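Local coordinates for protein nitrophorin Cim l NP (Cimex lectularius, PDB 2IMQ) that carries nitric oxide on its heme and delivers it to the bitten host during feeding, so that the blood vessels there widen, at residues A[7-12]-A[129-134]; A[220-225]-A[239-244]. All coordinates share one frame; numbering follows the deposited sequence.

Contact 1 of 2, residues A[7-12]-A[129-134]; sequences LSVHTV and FSFTTS
Val9 sits between Phe129 and Phe131 and gives one methyl to each. CG1 of Val9, anti to the backbone N (chi1 179°), meets the rim of the Phe131 ring tip to tip, 3.8 Å from CZ and lying in the plane of the ring. The other branch, CG2 of Val9, stands 4.1 Å from CE2 of Phe129, where the two side chains run past one another in opposite directions.

Each ring also has a second neighbour on the strand of Val9. Leu7 crosses Phe129 at a slant and brings its CD1 to 4.0 Å from CZ of that ring. Thr11 turns its methyl rather than its hydroxyl to Phe131, with CG2 4.0 Å from CE2 and near the ring plane. Each ring thus has two aliphatic neighbours, Val9 serving both; the contact is apolar and buried. Being two residues apart on one strand and sharing the first torsion, with CG anti to the carbonyl carbon, the two rings have much the same tilt.

Within their own sheet Phe129 also meets Phe122 with the planes nearly parallel, and Phe131 meets Phe167. On the neighbouring strand 274-281, Val280 touches Leu7 and Phe278 touches Thr11.

The two strand axes pass 10.5 Å apart and run in nearly the same direction, 9° between them. This is too far for backbone pairing, and it is the spacing of facing sheets whose side chains fill the gap, as in the beta-sandwich core of the DNase I-like fold shared with inositol polyphosphate 5-phosphatases.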
ATOM      1  N   LEU A   7      15.714  -5.000 -10.145  1.00 23.72           N
ATOM      2  CA  LEU A   7      15.159  -5.714  -9.052  1.00 22.63           C
ATOM      3  C   LEU A   7      13.649  -5.706  -9.214  1.00 22.54           C
ATOM      4  O   LEU A   7      13.070  -4.792  -9.853  1.00 23.57           O
ATOM      5  CB  LEU A   7      15.573  -5.080  -7.715  1.00 22.53           C
ATOM      6  CG  LEU A   7      17.069  -5.083  -7.367  1.00 25.35           C
ATOM      7  CD1 LEU A   7      17.382  -4.185  -6.226  1.00 27.74           C
ATOM      8  CD2 LEU A   7      17.517  -6.498  -7.093  1.00 27.02           C
ATOM      9  N   SER A   8      13.006  -6.692  -8.608  1.00 21.31           N
ATOM     10  CA  SER A   8      11.530  -6.735  -8.548  1.00 21.43           C
ATOM     11  C   SER A   8      11.002  -6.478  -7.148  1.00 20.32           C
ATOM     12  O   SER A   8      11.619  -6.829  -6.159  1.00 19.94           O
ATOM     13  CB  SER A   8      11.007  -8.056  -9.053  1.00 24.32           C
ATOM     14  OG  SER A   8      11.501  -9.110  -8.306  1.00 30.78           O
ATOM     15  N   VAL A   9       9.869  -5.794  -7.105  1.00 17.71           N
ATOM     16  CA  VAL A   9       9.243  -5.390  -5.868  1.00 18.33           C
ATOM     17  C   VAL A   9       7.793  -5.774  -5.984  1.00 16.59           C
ATOM     18  O   VAL A   9       7.166  -5.503  -7.016  1.00 18.15           O
ATOM     19  CB  VAL A   9       9.309  -3.828  -5.651  1.00 18.62           C
ATOM     20  CG1 VAL A   9       8.605  -3.406  -4.342  1.00 19.21           C
ATOM     21  CG2 VAL A   9      10.732  -3.363  -5.722  1.00 19.81           C
ATOM     22  N   HIS A  10       7.277  -6.454  -4.956  1.00 17.17           N
ATOM     23  CA  HIS A  10       5.826  -6.672  -4.788  1.00 16.66           C
ATOM     24  C   HIS A  10       5.363  -5.864  -3.607  1.00 17.30           C
ATOM     25  O   HIS A  10       6.014  -5.860  -2.564  1.00 17.31           O
ATOM     26  CB  HIS A  10       5.509  -8.156  -4.520  1.00 18.42           C
ATOM     27  CG  HIS A  10       5.696  -9.050  -5.710  1.00 18.28           C
ATOM     28  ND1 HIS A  10       5.210 -10.346  -5.751  1.00 18.68           N
ATOM     29  CD2 HIS A  10       6.311  -8.831  -6.899  1.00 19.16           C
ATOM     30  CE1 HIS A  10       5.536 -10.881  -6.916  1.00 20.82           C
ATOM     31  NE2 HIS A  10       6.218  -9.995  -7.624  1.00 21.72           N
ATOM     32  N   THR A  11       4.249  -5.191  -3.777  1.00 16.08           N
ATOM     33  CA  THR A  11       3.579  -4.527  -2.676  1.00 16.19           C
ATOM     34  C   THR A  11       2.169  -5.017  -2.558  1.00 14.55           C
ATOM     35  O   THR A  11       1.510  -5.298  -3.569  1.00 16.53           O
ATOM     36  CB  THR A  11       3.574  -2.981  -2.877  1.00 16.46           C
ATOM     37  OG1 THR A  11       2.794  -2.608  -4.017  1.00 16.89           O
ATOM     38  CG2 THR A  11       4.986  -2.451  -3.078  1.00 17.78           C
ATOM     39  N   VAL A  12       1.682  -5.107  -1.336  1.00 15.69           N
ATOM     40  CA  VAL A  12       0.285  -5.354  -1.115  1.00 15.14           C
ATOM     41  C   VAL A  12      -0.232  -4.479  -0.026  1.00 15.28           C
ATOM     42  O   VAL A  12       0.435  -4.317   1.002  1.00 16.07           O
ATOM     43  CB  VAL A  12       0.002  -6.877  -0.862  1.00 17.36           C
ATOM     44  CG1 VAL A  12       0.648  -7.377   0.420  1.00 18.25           C
ATOM     45  CG2 VAL A  12      -1.467  -7.176  -0.845  1.00 17.55           C
ATOM     46  N   PHE A 129      15.678   2.861  -1.268  1.00 20.46           N
ATOM     47  CA  PHE A 129      14.230   2.529  -1.342  1.00 18.81           C
ATOM     48  C   PHE A 129      13.499   3.151  -0.174  1.00 18.99           C
ATOM     49  O   PHE A 129      13.995   3.126   0.946  1.00 19.28           O
ATOM     50  CB  PHE A 129      14.009   1.008  -1.264  1.00 20.39           C
ATOM     51  CG  PHE A 129      14.413   0.262  -2.477  1.00 20.15           C
ATOM     52  CD1 PHE A 129      15.760   0.002  -2.744  1.00 22.70           C
ATOM     53  CD2 PHE A 129      13.470  -0.217  -3.356  1.00 23.12           C
ATOM     54  CE1 PHE A 129      16.149  -0.700  -3.876  1.00 24.05           C
ATOM     55  CE2 PHE A 129      13.839  -0.918  -4.477  1.00 23.76           C
ATOM     56  CZ  PHE A 129      15.208  -1.169  -4.728  1.00 25.70           C
ATOM     57  N   SER A 130      12.286   3.664  -0.419  1.00 17.38           N
ATOM     58  CA  SER A 130      11.404   4.110   0.642  1.00 17.72           C
ATOM     59  C   SER A 130      10.026   3.560   0.340  1.00 16.36           C
ATOM     60  O   SER A 130       9.571   3.649  -0.764  1.00 18.54           O
ATOM     61  CB  SER A 130      11.327   5.659   0.741  1.00 17.71           C
ATOM     62  OG  SER A 130      12.585   6.233   1.109  1.00 20.20           O
ATOM     63  N   PHE A 131       9.444   3.041   1.385  1.00 16.50           N
ATOM     64  CA  PHE A 131       8.049   2.563   1.411  1.00 15.96           C
ATOM     65  C   PHE A 131       7.235   3.309   2.445  1.00 16.20           C
ATOM     66  O   PHE A 131       7.607   3.351   3.615  1.00 16.84           O
ATOM     67  CB  PHE A 131       7.994   1.063   1.728  1.00 16.35           C
ATOM     68  CG  PHE A 131       8.580   0.214   0.645  1.00 15.32           C
ATOM     69  CD1 PHE A 131       9.958   0.018   0.564  1.00 18.52           C
ATOM     70  CD2 PHE A 131       7.791  -0.270  -0.372  1.00 16.64           C
ATOM     71  CE1 PHE A 131      10.483  -0.731  -0.460  1.00 18.26           C
ATOM     72  CE2 PHE A 131       8.320  -1.018  -1.385  1.00 16.40           C
ATOM     73  CZ  PHE A 131       9.673  -1.233  -1.446  1.00 18.07           C
ATOM     74  N   THR A 132       6.125   3.915   2.014  1.00 15.03           N
ATOM     75  CA  THR A 132       5.231   4.655   2.848  1.00 15.21           C
ATOM     76  C   THR A 132       3.871   4.001   2.870  1.00 14.10           C
ATOM     77  O   THR A 132       3.373   3.563   1.855  1.00 14.12           O
ATOM     78  CB  THR A 132       5.086   6.091   2.305  1.00 15.47           C
ATOM     79  OG1 THR A 132       6.351   6.715   2.401  1.00 17.72           O
ATOM     80  CG2 THR A 132       4.085   6.934   3.078  1.00 16.64           C
ATOM     81  N   THR A 133       3.280   4.027   4.047  1.00 14.27           N
ATOM     82  CA  THR A 133       1.813   3.872   4.155  1.00 14.22           C
ATOM     83  C   THR A 133       1.221   5.029   4.972  1.00 14.42           C
ATOM     84  O   THR A 133       1.938   5.686   5.737  1.00 16.41           O
ATOM     85  CB  THR A 133       1.422   2.486   4.722  1.00 15.29           C
ATOM     86  OG1 THR A 133       0.021   2.228   4.475  1.00 15.20           O
ATOM     87  CG2 THR A 133       1.637   2.355   6.172  1.00 16.00           C
ATOM     88  N   SER A 134      -0.072   5.284   4.822  1.00 14.30           N
ATOM     89  CA  SER A 134      -0.694   6.387   5.499  1.00 13.98           C
ATOM     90  C   SER A 134      -2.150   6.091   5.727  1.00 14.43           C
ATOM     91  O   SER A 134      -2.743   5.202   5.098  1.00 16.18           O
ATOM     92  CB  SER A 134      -0.496   7.652   4.705  1.00 15.42           C
ATOM     93  OG  SER A 134      -1.101   7.530   3.409  1.00 15.52           O
TER

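Contact 2 of 2, residues A[220-225]-A[239-244]; sequences FKPTYK and PSWTDR
Pro222 is the bump and Trp241 the wall it presses on. The proline CA sits over the five-membered ring of the indole, 3.8 Å from its centroid in a CH-pi contact, while CG and CD lie against the six-membered part. On its other flank, CB of Pro222 packs against CB of Pro239 at 3.8 Å. The indole edge points at the face of Phe220 in an offset edge-to-face pair, planes 76° apart, and NE1 of Trp241 donates to Phe220 O at 2.9 Å, with the acceptor in the indole plane. Leu195 of helix 192-196 packs against both Pro222 and Trp241.

Beyond the proline the two loops form a single antiparallel bridge, Tyr224 with Ser240, just ahead of edge strand 243-248 of the DNase I-like sandwich. Ser240 N donates to Tyr224 O at 2.9 Å; Ser240 O receives weak bonds from Thr223 N and Tyr224 N.

CG2 of Thr242 fits snugly against CB of Tyr224, 3.4 Å away, and also touches the start of its ring. Two waters bridge Thr223 and Asp243: one donates to Thr223 OG1 and Asp243 O, the other accepts from Thr223 OG1 and donates to Asp243 OD2, whose carboxylate also meets Ser13 and Asn15.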
ATOM      1  N   PHE A 220      -9.082  -3.080 -12.899  1.00 16.63           N
ATOM      2  CA  PHE A 220      -9.941  -3.821 -12.046  1.00 17.26           C
ATOM      3  C   PHE A 220     -11.032  -2.910 -11.512  1.00 14.70           C
ATOM      4  O   PHE A 220     -10.896  -1.694 -11.372  1.00 15.14           O
ATOM      5  CB  PHE A 220      -9.153  -4.480 -10.913  1.00 16.68           C
ATOM      6  CG  PHE A 220      -8.214  -3.559 -10.142  1.00 16.63           C
ATOM      7  CD1 PHE A 220      -8.600  -2.980  -8.955  1.00 15.92           C
ATOM      8  CD2 PHE A 220      -6.932  -3.342 -10.590  1.00 17.43           C
ATOM      9  CE1 PHE A 220      -7.723  -2.171  -8.250  1.00 16.50           C
ATOM     10  CE2 PHE A 220      -6.075  -2.540  -9.909  1.00 16.97           C
ATOM     11  CZ  PHE A 220      -6.484  -1.968  -8.712  1.00 15.96           C
ATOM     12  N   LYS A 221     -12.126  -3.557 -11.133  1.00 16.43           N
ATOM     13  CA  LYS A 221     -13.272  -2.900 -10.595  1.00 16.75           C
ATOM     14  C   LYS A 221     -12.977  -2.372  -9.192  1.00 14.93           C
ATOM     15  O   LYS A 221     -12.015  -2.794  -8.561  1.00 15.13           O
ATOM     16  CB  LYS A 221     -14.488  -3.806 -10.560  1.00 18.31           C
ATOM     17  CG  LYS A 221     -14.880  -4.166 -11.960  1.00 21.12           C
ATOM     18  CD  LYS A 221     -15.960  -5.186 -11.965  1.00 24.22           C
ATOM     19  CE  LYS A 221     -16.278  -5.594 -13.399  1.00 29.13           C
ATOM     20  NZ  LYS A 221     -16.520  -4.489 -14.341  1.00 32.32           N
ATOM     21  N   PRO A 222     -13.739  -1.377  -8.757  1.00 13.63           N
ATOM     22  CA  PRO A 222     -13.550  -0.847  -7.427  1.00 14.14           C
ATOM     23  C   PRO A 222     -13.405  -1.936  -6.396  1.00 13.37           C
ATOM     24  O   PRO A 222     -14.109  -2.947  -6.445  1.00 14.26           O
ATOM     25  CB  PRO A 222     -14.802  -0.023  -7.217  1.00 14.37           C
ATOM     26  CG  PRO A 222     -15.070   0.498  -8.615  1.00 15.41           C
ATOM     27  CD  PRO A 222     -14.794  -0.670  -9.488  1.00 14.88           C
ATOM     28  N   THR A 223     -12.583  -1.680  -5.389  1.00 13.58           N
ATOM     29  CA  THR A 223     -12.261  -2.678  -4.372  1.00 14.20           C
ATOM     30  C   THR A 223     -13.074  -2.511  -3.073  1.00 13.82           C
ATOM     31  O   THR A 223     -12.875  -3.251  -2.106  1.00 16.33           O
ATOM     32  CB  THR A 223     -10.784  -2.605  -4.039  1.00 14.80           C
ATOM     33  OG1 THR A 223     -10.447  -1.278  -3.573  1.00 14.87           O
ATOM     34  CG2 THR A 223      -9.936  -2.961  -5.244  1.00 15.90           C
ATOM     35  N   TYR A 224     -14.034  -1.616  -3.077  1.00 14.08           N
ATOM     36  CA  TYR A 224     -14.843  -1.262  -1.969  1.00 14.18           C
ATOM     37  C   TYR A 224     -16.152  -0.685  -2.519  1.00 14.29           C
ATOM     38  O   TYR A 224     -16.149  -0.126  -3.608  1.00 15.45           O
ATOM     39  CB  TYR A 224     -14.106  -0.223  -1.117  1.00 15.64           C
ATOM     40  CG  TYR A 224     -14.807   0.487  -0.056  1.00 15.08           C
ATOM     41  CD1 TYR A 224     -14.887  -0.020   1.232  1.00 17.11           C
ATOM     42  CD2 TYR A 224     -15.410   1.705  -0.320  1.00 16.73           C
ATOM     43  CE1 TYR A 224     -15.512   0.689   2.246  1.00 19.43           C
ATOM     44  CE2 TYR A 224     -15.970   2.454   0.694  1.00 19.57           C
ATOM     45  CZ  TYR A 224     -16.060   1.921   1.971  1.00 20.22           C
ATOM     46  OH  TYR A 224     -16.686   2.590   3.003  1.00 26.17           O
ATOM     47  N   LYS A 225     -17.259  -0.805  -1.836  1.00 15.31           N
ATOM     48  CA  LYS A 225     -17.468  -1.546  -0.612  1.00 17.07           C
ATOM     49  C   LYS A 225     -18.264  -2.786  -0.924  1.00 18.56           C
ATOM     50  O   LYS A 225     -19.332  -2.678  -1.530  1.00 20.13           O
ATOM     51  CB  LYS A 225     -18.253  -0.658   0.351  1.00 17.72           C
ATOM     52  CG  LYS A 225     -18.604  -1.251   1.719  1.00 20.61           C
ATOM     53  CD  LYS A 225     -19.444  -0.243   2.464  1.00 25.32           C
ATOM     54  CE  LYS A 225     -19.875  -0.675   3.822  1.00 30.71           C
ATOM     55  NZ  LYS A 225     -20.789   0.365   4.467  1.00 32.41           N
ATOM     56  N   PRO A 239     -19.050   2.804  -4.970  1.00 13.80           N
ATOM     57  CA  PRO A 239     -17.896   1.968  -5.243  1.00 13.15           C
ATOM     58  C   PRO A 239     -16.668   2.807  -5.550  1.00 12.62           C
ATOM     59  O   PRO A 239     -16.696   3.727  -6.361  1.00 13.50           O
ATOM     60  CB  PRO A 239     -18.342   1.148  -6.490  1.00 14.40           C
ATOM     61  CG  PRO A 239     -19.831   1.008  -6.331  1.00 15.83           C
ATOM     62  CD  PRO A 239     -20.234   2.364  -5.728  1.00 13.48           C
ATOM     63  N   SER A 240     -15.556   2.444  -4.906  1.00 12.44           N
ATOM     64  CA  SER A 240     -14.324   3.207  -4.972  1.00 11.82           C
ATOM     65  C   SER A 240     -13.107   2.312  -4.949  1.00 11.98           C
ATOM     66  O   SER A 240     -13.191   1.162  -4.506  1.00 12.81           O
ATOM     67  CB  SER A 240     -14.222   4.187  -3.778  1.00 13.25           C
ATOM     68  OG  SER A 240     -15.217   5.153  -3.811  1.00 13.68           O
ATOM     69  N   TRP A 241     -11.986   2.902  -5.367  1.00 12.22           N
ATOM     70  CA  TRP A 241     -10.669   2.301  -5.264  1.00 11.92           C
ATOM     71  C   TRP A 241     -10.022   2.812  -3.993  1.00 12.60           C
ATOM     72  O   TRP A 241      -9.586   3.969  -3.922  1.00 13.28           O
ATOM     73  CB  TRP A 241      -9.867   2.622  -6.489  1.00 13.34           C
ATOM     74  CG  TRP A 241     -10.359   1.871  -7.699  1.00 12.82           C
ATOM     75  CD1 TRP A 241     -10.062   0.602  -8.056  1.00 13.52           C
ATOM     76  CD2 TRP A 241     -11.201   2.393  -8.736  1.00 12.70           C
ATOM     77  NE1 TRP A 241     -10.711   0.292  -9.225  1.00 14.81           N
ATOM     78  CE2 TRP A 241     -11.389   1.385  -9.673  1.00 13.15           C
ATOM     79  CE3 TRP A 241     -11.849   3.615  -8.934  1.00 14.70           C
ATOM     80  CZ2 TRP A 241     -12.136   1.569 -10.809  1.00 15.80           C
ATOM     81  CZ3 TRP A 241     -12.606   3.793 -10.074  1.00 15.38           C
ATOM     82  CH2 TRP A 241     -12.742   2.754 -10.985  1.00 15.78           C
ATOM     83  N   THR A 242      -9.976   1.955  -3.006  1.00 12.18           N
ATOM     84  CA  THR A 242      -9.506   2.342  -1.677  1.00 13.58           C
ATOM     85  C   THR A 242      -8.011   2.104  -1.511  1.00 13.28           C
ATOM     86  O   THR A 242      -7.211   3.049  -1.502  1.00 14.31           O
ATOM     87  CB  THR A 242     -10.366   1.718  -0.631  1.00 13.69           C
ATOM     88  OG1 THR A 242     -10.361   0.317  -0.810  1.00 15.38           O
ATOM     89  CG2 THR A 242     -11.765   2.194  -0.772  1.00 14.92           C
ATOM     90  N   ASP A 243      -7.604   0.854  -1.535  1.00 13.40           N
ATOM     91  CA  ASP A 243      -6.153   0.515  -1.521  1.00 13.57           C
ATOM     92  C   ASP A 243      -5.516   0.881  -2.853  1.00 13.04           C
ATOM     93  O   ASP A 243      -6.028   0.490  -3.905  1.00 14.28           O
ATOM     94  CB  ASP A 243      -5.978  -0.966  -1.244  1.00 14.71           C
ATOM     95  CG  ASP A 243      -6.226  -1.263   0.224  1.00 17.25           C
ATOM     96  OD1 ASP A 243      -5.278  -0.983   1.035  1.00 17.71           O
ATOM     97  OD2 ASP A 243      -7.310  -1.710   0.687  1.00 18.29           O
ATOM     98  N   ARG A 244      -4.399   1.595  -2.818  1.00 12.54           N
ATOM     99  CA  ARG A 244      -3.715   2.068  -3.973  1.00 12.66           C
ATOM    100  C   ARG A 244      -2.244   1.826  -3.802  1.00 13.03           C
ATOM    101  O   ARG A 244      -1.723   1.746  -2.698  1.00 14.18           O
ATOM    102  CB  ARG A 244      -3.941   3.593  -4.207  1.00 13.12           C
ATOM    103  CG  ARG A 244      -5.376   4.049  -4.046  1.00 13.70           C
ATOM    104  CD  ARG A 244      -6.351   3.561  -5.108  1.00 13.86           C
ATOM    105  NE  ARG A 244      -6.297   4.335  -6.319  1.00 14.60           N
ATOM    106  CZ  ARG A 244      -7.061   5.380  -6.581  1.00 13.53           C
ATOM    107  NH1 ARG A 244      -7.995   5.786  -5.717  1.00 13.43           N
ATOM    108  NH2 ARG A 244      -6.867   6.053  -7.715  1.00 15.09           N
TER
HETATM  109  O   HOH W   1      -8.394  -0.053  -5.202  1.00 14.91           O
HETATM  110  O   HOH W   2      -9.163  -2.176  -1.239  1.00 17.42           O

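Overall arrangement
From the N terminus, strand 6-17 carries residues 7-12 through the middle of the six-stranded sheet. The chain then builds much of both sheets before contact 1 closes this long loop at residues 129-134, on the middle strand of the five-stranded sheet. It goes on through strand 165-169 and three helices to residues 220-225, and contact 2 closes a short loop without helix or strand at 239-244. The loops follow in series, neither nesting nor crossing. Contact 1 joins the sheets face to face; contact 2 ties a loop to the start of strand 243-248, an outermost strand of the second sheet. Their centres are about 19 Å apart.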